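Local atomic coordinates of peptidase M14, carboxypeptidase A (Thermoplasmatales archaeon SCGC AB-540-F20, PDB entry 4XED), a protein that probably trims C-terminal residues from peptides, as M14 carboxypeptidases do, and carries the calcium-binding PKD domain described here, which may bind other proteins. Residues Thr39-Trp44 against Ser88-Leu93; Tyr24-Val29 against Leu93-Pro98; Thr30-Gly35 against Ala80-Asn85. All coordinates share one frame; numbering follows the deposited sequence.

Contact 1: residues Thr39-Trp44 against Ser88-Leu93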
# COMPACT_ATOMS: atom_id res chain seq x y z
N THR A 39 -10.08 -1.48 -4.18
CA THR A 39 -9.23 -0.33 -4.39
C THR A 39 -8.31 -0.20 -3.17
O THR A 39 -8.66 -0.65 -2.09
CB THR A 39 -10.00 0.99 -4.62
OG1 THR A 39 -10.93 1.21 -3.55
CG2 THR A 39 -10.73 0.95 -5.96
N TYR A 40 -7.15 0.41 -3.37
CA TYR A 40 -6.16 0.58 -2.31
C TYR A 40 -5.98 2.06 -1.96
O TYR A 40 -6.00 2.92 -2.83
CB TYR A 40 -4.80 0.03 -2.75
CG TYR A 40 -4.75 -1.46 -2.95
CD1 TYR A 40 -4.46 -2.33 -1.89
CD2 TYR A 40 -4.98 -2.02 -4.20
CE1 TYR A 40 -4.40 -3.71 -2.07
CE2 TYR A 40 -4.93 -3.40 -4.40
CZ TYR A 40 -4.63 -4.24 -3.32
OH TYR A 40 -4.58 -5.61 -3.43
N TYR A 41 -5.77 2.31 -0.67
CA TYR A 41 -5.40 3.63 -0.16
C TYR A 41 -4.01 3.44 0.43
O TYR A 41 -3.84 2.67 1.37
CB TYR A 41 -6.40 4.15 0.88
CG TYR A 41 -6.16 5.57 1.29
CD1 TYR A 41 -5.09 5.91 2.10
CD2 TYR A 41 -7.04 6.58 0.90
CE1 TYR A 41 -4.87 7.18 2.49
CE2 TYR A 41 -6.82 7.91 1.30
CZ TYR A 41 -5.72 8.19 2.09
OH TYR A 41 -5.46 9.47 2.54
N ILE A 42 -3.02 4.10 -0.17
CA ILE A 42 -1.62 3.98 0.23
C ILE A 42 -1.15 5.33 0.79
O ILE A 42 -1.35 6.38 0.15
CB ILE A 42 -0.76 3.58 -0.97
CG1 ILE A 42 -1.21 2.21 -1.50
CG2 ILE A 42 0.73 3.62 -0.63
CD1 ILE A 42 -0.63 1.88 -2.85
N GLU A 43 -0.48 5.28 1.94
CA GLU A 43 0.28 6.40 2.50
C GLU A 43 1.76 6.09 2.34
O GLU A 43 2.21 5.02 2.74
CB GLU A 43 -0.01 6.56 3.99
CG GLU A 43 -1.41 6.95 4.32
CD GLU A 43 -1.66 6.98 5.82
OE1 GLU A 43 -0.83 6.44 6.60
OE2 GLU A 43 -2.69 7.55 6.22
N TRP A 44 2.52 6.99 1.73
CA TRP A 44 3.95 6.78 1.61
C TRP A 44 4.74 7.25 2.85
O TRP A 44 5.96 7.09 2.93
CB TRP A 44 4.49 7.50 0.36
CG TRP A 44 3.98 6.91 -0.92
CD1 TRP A 44 3.12 7.49 -1.80
CD2 TRP A 44 4.29 5.62 -1.47
NE1 TRP A 44 2.87 6.65 -2.86
CE2 TRP A 44 3.58 5.49 -2.68
CE3 TRP A 44 5.11 4.56 -1.05
CZ2 TRP A 44 3.70 4.36 -3.49
CZ3 TRP A 44 5.21 3.43 -1.83
CH2 TRP A 44 4.50 3.33 -3.04
N SER A 88 -10.72 -2.44 4.96
CA SER A 88 -9.79 -3.21 5.78
C SER A 88 -9.01 -2.34 6.77
O SER A 88 -9.05 -1.13 6.72
CB SER A 88 -8.78 -3.92 4.88
OG SER A 88 -7.77 -3.03 4.43
N SER A 89 -8.29 -3.01 7.65
CA SER A 89 -7.24 -2.39 8.45
C SER A 89 -5.98 -2.13 7.60
O SER A 89 -5.94 -2.51 6.44
CB SER A 89 -6.94 -3.24 9.68
OG SER A 89 -7.96 -3.06 10.62
N TRP A 90 -4.95 -1.54 8.19
CA TRP A 90 -3.78 -1.16 7.43
C TRP A 90 -2.66 -2.18 7.56
O TRP A 90 -2.36 -2.65 8.67
CB TRP A 90 -3.21 0.11 8.01
CG TRP A 90 -4.02 1.35 8.03
CD1 TRP A 90 -4.77 1.84 9.05
CD2 TRP A 90 -4.05 2.34 7.00
NE1 TRP A 90 -5.29 3.06 8.71
CE2 TRP A 90 -4.86 3.40 7.46
CE3 TRP A 90 -3.48 2.44 5.73
CZ2 TRP A 90 -5.10 4.54 6.70
CZ3 TRP A 90 -3.71 3.60 4.98
CH2 TRP A 90 -4.51 4.62 5.49
N GLY A 91 -2.00 -2.47 6.45
CA GLY A 91 -0.72 -3.15 6.46
C GLY A 91 0.35 -2.07 6.45
O GLY A 91 0.11 -0.97 5.94
N THR A 92 1.51 -2.33 7.05
CA THR A 92 2.54 -1.31 7.19
C THR A 92 3.95 -1.86 6.97
O THR A 92 4.24 -3.04 7.29
CB THR A 92 2.49 -0.60 8.57
OG1 THR A 92 3.11 -1.39 9.58
CG2 THR A 92 1.07 -0.26 9.01
N LEU A 93 4.81 -1.00 6.43
CA LEU A 93 6.23 -1.28 6.24
C LEU A 93 7.00 -0.02 6.52
O LEU A 93 6.74 1.02 5.92
CB LEU A 93 6.48 -1.71 4.80
CG LEU A 93 7.89 -2.19 4.46
CD1 LEU A 93 8.27 -3.49 5.17
CD2 LEU A 93 8.09 -2.33 2.96
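The indole of W90 reaches across to strand 38-43 and sets its six-membered ring against Y41 and E43, two residues apart on the same face of that strand. Nothing here depends on a direct hydrogen bond, and the buried surface is only 133 Å², both sides summed.

The tight part is a single corner of the indole. W90 CH2 lies 3.7 Å from Y41 CD1, which comes in near the plane of the indole, at its edge. The ring centroids are 5.9 Å apart and the planes stand at 79°, an oblique meeting that is neither a stack nor an edge-to-face pair. With CG anti to the backbone N (chi1 -172°), the Y41 ring is carried to the indole, CD1 toward CH2. Separately, W90 CZ3 packs 3.7 Å from Y41 O. E43 reaches the same corner at about a right angle to the indole, with OE2 3.5 Å from W90 CH2 and the carboxylate inclined 36° to the ring plane. E43 CG lies at the edge of the Y41 ring, in its plane, and the chain extended beyond it carries the carboxylate to W90. E43 OE1 forms a salt bridge to R77 NE, and R77 in turn makes a cation-pi contact with W90. An alanine in place of E43 would probably leave R77 without this charged mate and the indole freer to turn.

The loose side is the pyrrole half of W90, which stays back from 39-44, CE2 being 4.8 Å from E43 OE2; all three contacting residues remain outside the buried core. The nearest CA atoms, those of E43 and T92, are 9.3 Å apart because strand 72-82 runs between the two. This is packing between next-but-one strands on the outer face of a sheet in the PKD domain's immunoglobulin-like beta-sandwich.

Contact 2: residues Tyr24-Val29 against Leu93-Pro98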
# COMPACT_ATOMS: atom_id res chain seq x y z
N TYR A 24 12.32 3.48 -5.55
CA TYR A 24 12.18 2.08 -5.10
C TYR A 24 10.78 1.55 -5.37
O TYR A 24 9.82 2.31 -5.36
CB TYR A 24 12.54 1.97 -3.61
CG TYR A 24 13.99 2.33 -3.33
CD1 TYR A 24 15.05 1.44 -3.64
CD2 TYR A 24 14.32 3.53 -2.75
CE1 TYR A 24 16.36 1.77 -3.40
CE2 TYR A 24 15.64 3.88 -2.51
CZ TYR A 24 16.65 2.99 -2.83
OH TYR A 24 17.95 3.34 -2.57
N ASN A 25 10.69 0.24 -5.60
CA ASN A 25 9.43 -0.44 -5.93
C ASN A 25 8.85 -1.17 -4.75
O ASN A 25 9.54 -1.91 -4.06
CB ASN A 25 9.68 -1.48 -7.02
CG ASN A 25 10.10 -0.87 -8.31
OD1 ASN A 25 9.48 0.07 -8.78
ND2 ASN A 25 11.14 -1.42 -8.90
N TYR A 26 7.54 -0.99 -4.56
CA TYR A 26 6.78 -1.64 -3.49
C TYR A 26 5.65 -2.48 -4.10
O TYR A 26 4.93 -2.03 -4.98
CB TYR A 26 6.28 -0.57 -2.47
CG TYR A 26 7.49 0.03 -1.81
CD1 TYR A 26 8.05 -0.54 -0.68
CD2 TYR A 26 8.15 1.10 -2.39
CE1 TYR A 26 9.25 -0.09 -0.17
CE2 TYR A 26 9.36 1.59 -1.85
CZ TYR A 26 9.90 0.98 -0.77
OH TYR A 26 11.10 1.47 -0.27
N THR A 27 5.53 -3.69 -3.57
CA THR A 27 4.54 -4.65 -4.02
C THR A 27 3.42 -4.70 -2.99
O THR A 27 3.68 -4.88 -1.79
CB THR A 27 5.18 -6.03 -4.16
OG1 THR A 27 6.23 -5.97 -5.12
CG2 THR A 27 4.14 -7.05 -4.58
N PHE A 28 2.17 -4.52 -3.46
CA PHE A 28 0.99 -4.47 -2.60
C PHE A 28 0.06 -5.58 -3.02
O PHE A 28 -0.20 -5.76 -4.23
CB PHE A 28 0.25 -3.13 -2.75
CG PHE A 28 1.07 -1.93 -2.35
CD1 PHE A 28 1.96 -1.34 -3.23
CD2 PHE A 28 0.95 -1.36 -1.09
CE1 PHE A 28 2.73 -0.25 -2.87
CE2 PHE A 28 1.72 -0.27 -0.73
CZ PHE A 28 2.60 0.28 -1.65
N VAL A 29 -0.51 -6.29 -2.06
CA VAL A 29 -1.55 -7.25 -2.42
C VAL A 29 -2.43 -7.61 -1.24
O VAL A 29 -1.98 -7.70 -0.10
CB VAL A 29 -0.97 -8.56 -3.02
CG1 VAL A 29 -0.09 -9.27 -2.01
CG2 VAL A 29 -2.06 -9.50 -3.56
N LEU A 93 4.81 -1.00 6.43
CA LEU A 93 6.23 -1.28 6.24
C LEU A 93 7.00 -0.02 6.52
O LEU A 93 6.74 1.02 5.92
CB LEU A 93 6.48 -1.71 4.80
CG LEU A 93 7.89 -2.19 4.46
CD1 LEU A 93 8.27 -3.49 5.17
CD2 LEU A 93 8.09 -2.33 2.96
N GLU A 94 8.00 -0.12 7.39
CA GLU A 94 8.85 1.03 7.74
C GLU A 94 10.06 1.11 6.81
O GLU A 94 10.84 0.15 6.71
CB GLU A 94 9.27 0.89 9.19
CG GLU A 94 10.17 1.95 9.70
CD GLU A 94 10.97 1.48 10.92
OE1 GLU A 94 12.02 0.78 10.74
OE2 GLU A 94 10.53 1.80 12.04
N VAL A 95 10.22 2.26 6.16
CA VAL A 95 11.30 2.46 5.20
C VAL A 95 12.21 3.59 5.70
O VAL A 95 11.75 4.71 5.95
CB VAL A 95 10.70 2.87 3.86
CG1 VAL A 95 11.77 3.14 2.85
CG2 VAL A 95 9.78 1.74 3.34
N THR A 96 13.49 3.29 5.84
CA THR A 96 14.48 4.25 6.35
C THR A 96 15.31 4.83 5.20
O THR A 96 15.82 4.12 4.36
CB THR A 96 15.40 3.58 7.38
OG1 THR A 96 14.60 3.06 8.45
CG2 THR A 96 16.39 4.55 7.93
N MSE A 97 15.45 6.15 5.24
CA MSE A 97 16.26 6.93 4.30
C MSE A 97 17.22 7.76 5.11
O MSE A 97 16.89 8.86 5.53
CB MSE A 97 15.32 7.83 3.51
CG MSE A 97 14.35 7.04 2.63
SE MSE A 97 15.27 6.31 1.06
CE MSE A 97 14.37 4.59 0.97
N PRO A 98 18.40 7.21 5.38
CA PRO A 98 19.34 7.87 6.30
C PRO A 98 20.17 8.96 5.66
O PRO A 98 20.55 9.94 6.34
CB PRO A 98 20.22 6.73 6.78
CG PRO A 98 20.15 5.72 5.70
CD PRO A 98 18.82 5.85 5.05
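Y26 and Y24 project from strand 24-29 onto L93, V95 and M97, a selenomethionine, and the contact is apolar across its whole length.

Aromatic-to-aliphatic packing does most of the work. L93 CD2 meets the edge of the Y26 ring, near its plane, at 4.0 Å from CE1. V95 and Y26 approach from opposite directions: V95 CG2 lies 4.0 Å from Y26 CE1, while CG1 reaches 3.6 Å from Y26 OH, and both methyls lie on one side of the ring plane. Further along, the selenomethionine chain bends at chi2 (-74°) and chi3, which brings M97 CE to 3.8 Å from Y24 CE2, obliquely to that ring. The tyrosine and selenomethionine run alongside in opposed senses.

Polar interactions stay outside the pair of strands. Y26 OH hydrogen-bonds to P15 O, and Y24 OH pairs with N19 N, so both phenol oxygens are satisfied by the loop after strand 11-13, through bonds that are likely to limit the swing of both rings.

The backbone geometry is that of facing sheets: the strand axes approach to 11.3 Å and run antiparallel at 178°. Strand 24-29 lies between 11-13 and 62-66 in the three-stranded sheet, whereas 91-97 is the outermost strand of the four-stranded one, beside 72-82, where V95 also touches V76.

Contact 3: residues Thr30-Gly35 against Ala80-Asn85; sequences TTDPNG and AKDILN. With CA (calcium ion), chain B.
Two carboxylates come together at close range: D32 OD2 and D82 OD2 are 3.3 Å apart, yet no hydrogen bond joins them. A calcium ion bound by both explains the approach, its charge probably offsetting the repulsion expected between two aspartates.

D32 grips the metal with both oxygens, OD1 at 2.6 Å and OD2 at 2.4 Å from calcium. D82 gives only OD2, likewise 2.4 Å from the ion, and the two carboxylate planes are turned 49° apart. N34 adds OD1 at 2.5 Å from calcium. N4 OD1, D5 O and D36 OD2 complete seven ligand atoms, so the N-terminal segment helps to enclose the ion.

Local turns fix these groups. D32 OD1 accepts from N34 N at 2.8 Å, an Asx turn whose donor sits 38° out of the carboxylate plane, and this bond probably positions the N34 backbone so that its side chain can ligate the same ion. A type I turn from D32 to G35 contains it, and another runs from D82 to N85. D82 swings CG between its backbone N and carbonyl carbon (chi1 63°), which aims OD2 at the metal; its other oxygen, OD1, is held by Y86.

Away from the ion, nearer the strands, the contact becomes apolar, with T30 CG2 3.8 Å from A80 CB, while T30 OG1 bonds to N8 O. A80 also rests on I38 and Y40 of strand 38-43. The calcium site thus bridges the loop that follows strand 24-29, of the three-stranded sheet, and the C-terminal part of strand 72-82, of the four-stranded sheet.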
# COMPACT_ATOMS: atom_id res chain seq x y z
N THR A 30 -3.72 -7.78 -1.52
CA THR A 30 -4.61 -8.40 -0.58
C THR A 30 -5.65 -9.20 -1.35
O THR A 30 -5.68 -9.17 -2.58
CB THR A 30 -5.25 -7.37 0.35
OG1 THR A 30 -5.75 -8.07 1.48
CG2 THR A 30 -6.39 -6.60 -0.33
N THR A 31 -6.47 -9.92 -0.60
CA THR A 31 -7.65 -10.59 -1.13
C THR A 31 -8.89 -10.12 -0.39
O THR A 31 -8.83 -9.69 0.76
CB THR A 31 -7.54 -12.13 -1.00
OG1 THR A 31 -7.49 -12.51 0.37
CG2 THR A 31 -6.30 -12.66 -1.66
N ASP A 32 -10.02 -10.21 -1.07
CA ASP A 32 -11.31 -10.04 -0.45
C ASP A 32 -11.95 -11.41 -0.27
O ASP A 32 -11.95 -12.19 -1.21
CB ASP A 32 -12.17 -9.12 -1.33
CG ASP A 32 -13.55 -8.86 -0.73
OD1 ASP A 32 -14.46 -9.71 -0.94
OD2 ASP A 32 -13.74 -7.84 -0.01
N PRO A 33 -12.55 -11.69 0.91
CA PRO A 33 -13.09 -13.03 1.17
C PRO A 33 -14.22 -13.43 0.24
O PRO A 33 -14.48 -14.63 0.11
CB PRO A 33 -13.62 -12.93 2.60
CG PRO A 33 -12.83 -11.86 3.23
CD PRO A 33 -12.56 -10.87 2.13
N ASN A 34 -14.87 -12.45 -0.36
CA ASN A 34 -15.98 -12.70 -1.27
C ASN A 34 -15.55 -12.67 -2.71
O ASN A 34 -16.39 -12.82 -3.61
CB ASN A 34 -17.07 -11.65 -1.04
CG ASN A 34 -17.31 -11.37 0.43
OD1 ASN A 34 -16.99 -10.31 0.95
ND2 ASN A 34 -17.88 -12.35 1.11
N GLY A 35 -14.25 -12.46 -2.94
CA GLY A 35 -13.69 -12.36 -4.27
C GLY A 35 -13.92 -11.03 -4.96
O GLY A 35 -13.70 -10.90 -6.17
N ALA A 80 -7.43 -1.44 2.02
CA ALA A 80 -8.17 -1.73 0.81
C ALA A 80 -9.66 -1.66 1.15
O ALA A 80 -10.09 -1.90 2.29
CB ALA A 80 -7.83 -3.11 0.29
N LYS A 81 -10.50 -1.39 0.15
CA LYS A 81 -11.93 -1.46 0.34
C LYS A 81 -12.53 -2.13 -0.88
O LYS A 81 -12.04 -2.01 -1.99
CB LYS A 81 -12.56 -0.10 0.57
CG LYS A 81 -12.68 0.77 -0.65
CD LYS A 81 -13.25 2.14 -0.29
CE LYS A 81 -13.24 3.04 -1.48
NZ LYS A 81 -13.86 4.36 -1.19
N ASP A 82 -13.58 -2.88 -0.65
CA ASP A 82 -14.24 -3.52 -1.76
C ASP A 82 -15.24 -2.59 -2.46
O ASP A 82 -15.32 -1.42 -2.15
CB ASP A 82 -14.87 -4.84 -1.30
CG ASP A 82 -15.96 -4.69 -0.25
OD1 ASP A 82 -16.51 -3.60 -0.03
OD2 ASP A 82 -16.31 -5.74 0.35
N ILE A 83 -16.01 -3.12 -3.41
CA ILE A 83 -16.91 -2.33 -4.22
C ILE A 83 -18.04 -1.76 -3.38
O ILE A 83 -18.55 -0.69 -3.70
CB ILE A 83 -17.47 -3.18 -5.40
CG1 ILE A 83 -16.32 -3.70 -6.25
CG2 ILE A 83 -18.46 -2.38 -6.24
CD1 ILE A 83 -15.27 -2.62 -6.66
N LEU A 84 -18.40 -2.45 -2.31
CA LEU A 84 -19.37 -1.96 -1.33
C LEU A 84 -18.77 -1.02 -0.27
O LEU A 84 -19.45 -0.63 0.68
CB LEU A 84 -20.07 -3.15 -0.66
CG LEU A 84 -21.02 -3.93 -1.58
CD1 LEU A 84 -21.37 -5.27 -0.99
CD2 LEU A 84 -22.31 -3.16 -1.93
N ASN A 85 -17.51 -0.66 -0.45
CA ASN A 85 -16.84 0.33 0.39
C ASN A 85 -16.56 -0.11 1.82
O ASN A 85 -16.31 0.73 2.68
CB ASN A 85 -17.54 1.69 0.29
CG ASN A 85 -17.49 2.22 -1.11
OD1 ASN A 85 -16.42 2.32 -1.70
ND2 ASN A 85 -18.66 2.52 -1.68
CA CA B . -16.14 -8.10 0.30

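Contacts 1 and 2 have centres about 12 Å apart, share L93 and lie on different faces of the four-stranded sheet: contact 1 on its outer face, contact 2 between the sheets. The core joins them, W44 CZ3 packing 3.8 Å from Y26 CD2. Contact 3 holds the calcium ion; the centre of contact 3 is about 13 Å from that of contact 1, and a probable backbone hydrogen bond from S88 N to A80 O, 2.8 Å, connects the two. Contacts 2 and 3 lie about 23 Å apart between centres, on opposite sides of the chain's centre, with side-chain packing alone in contact 2 and the metal added in contact 3.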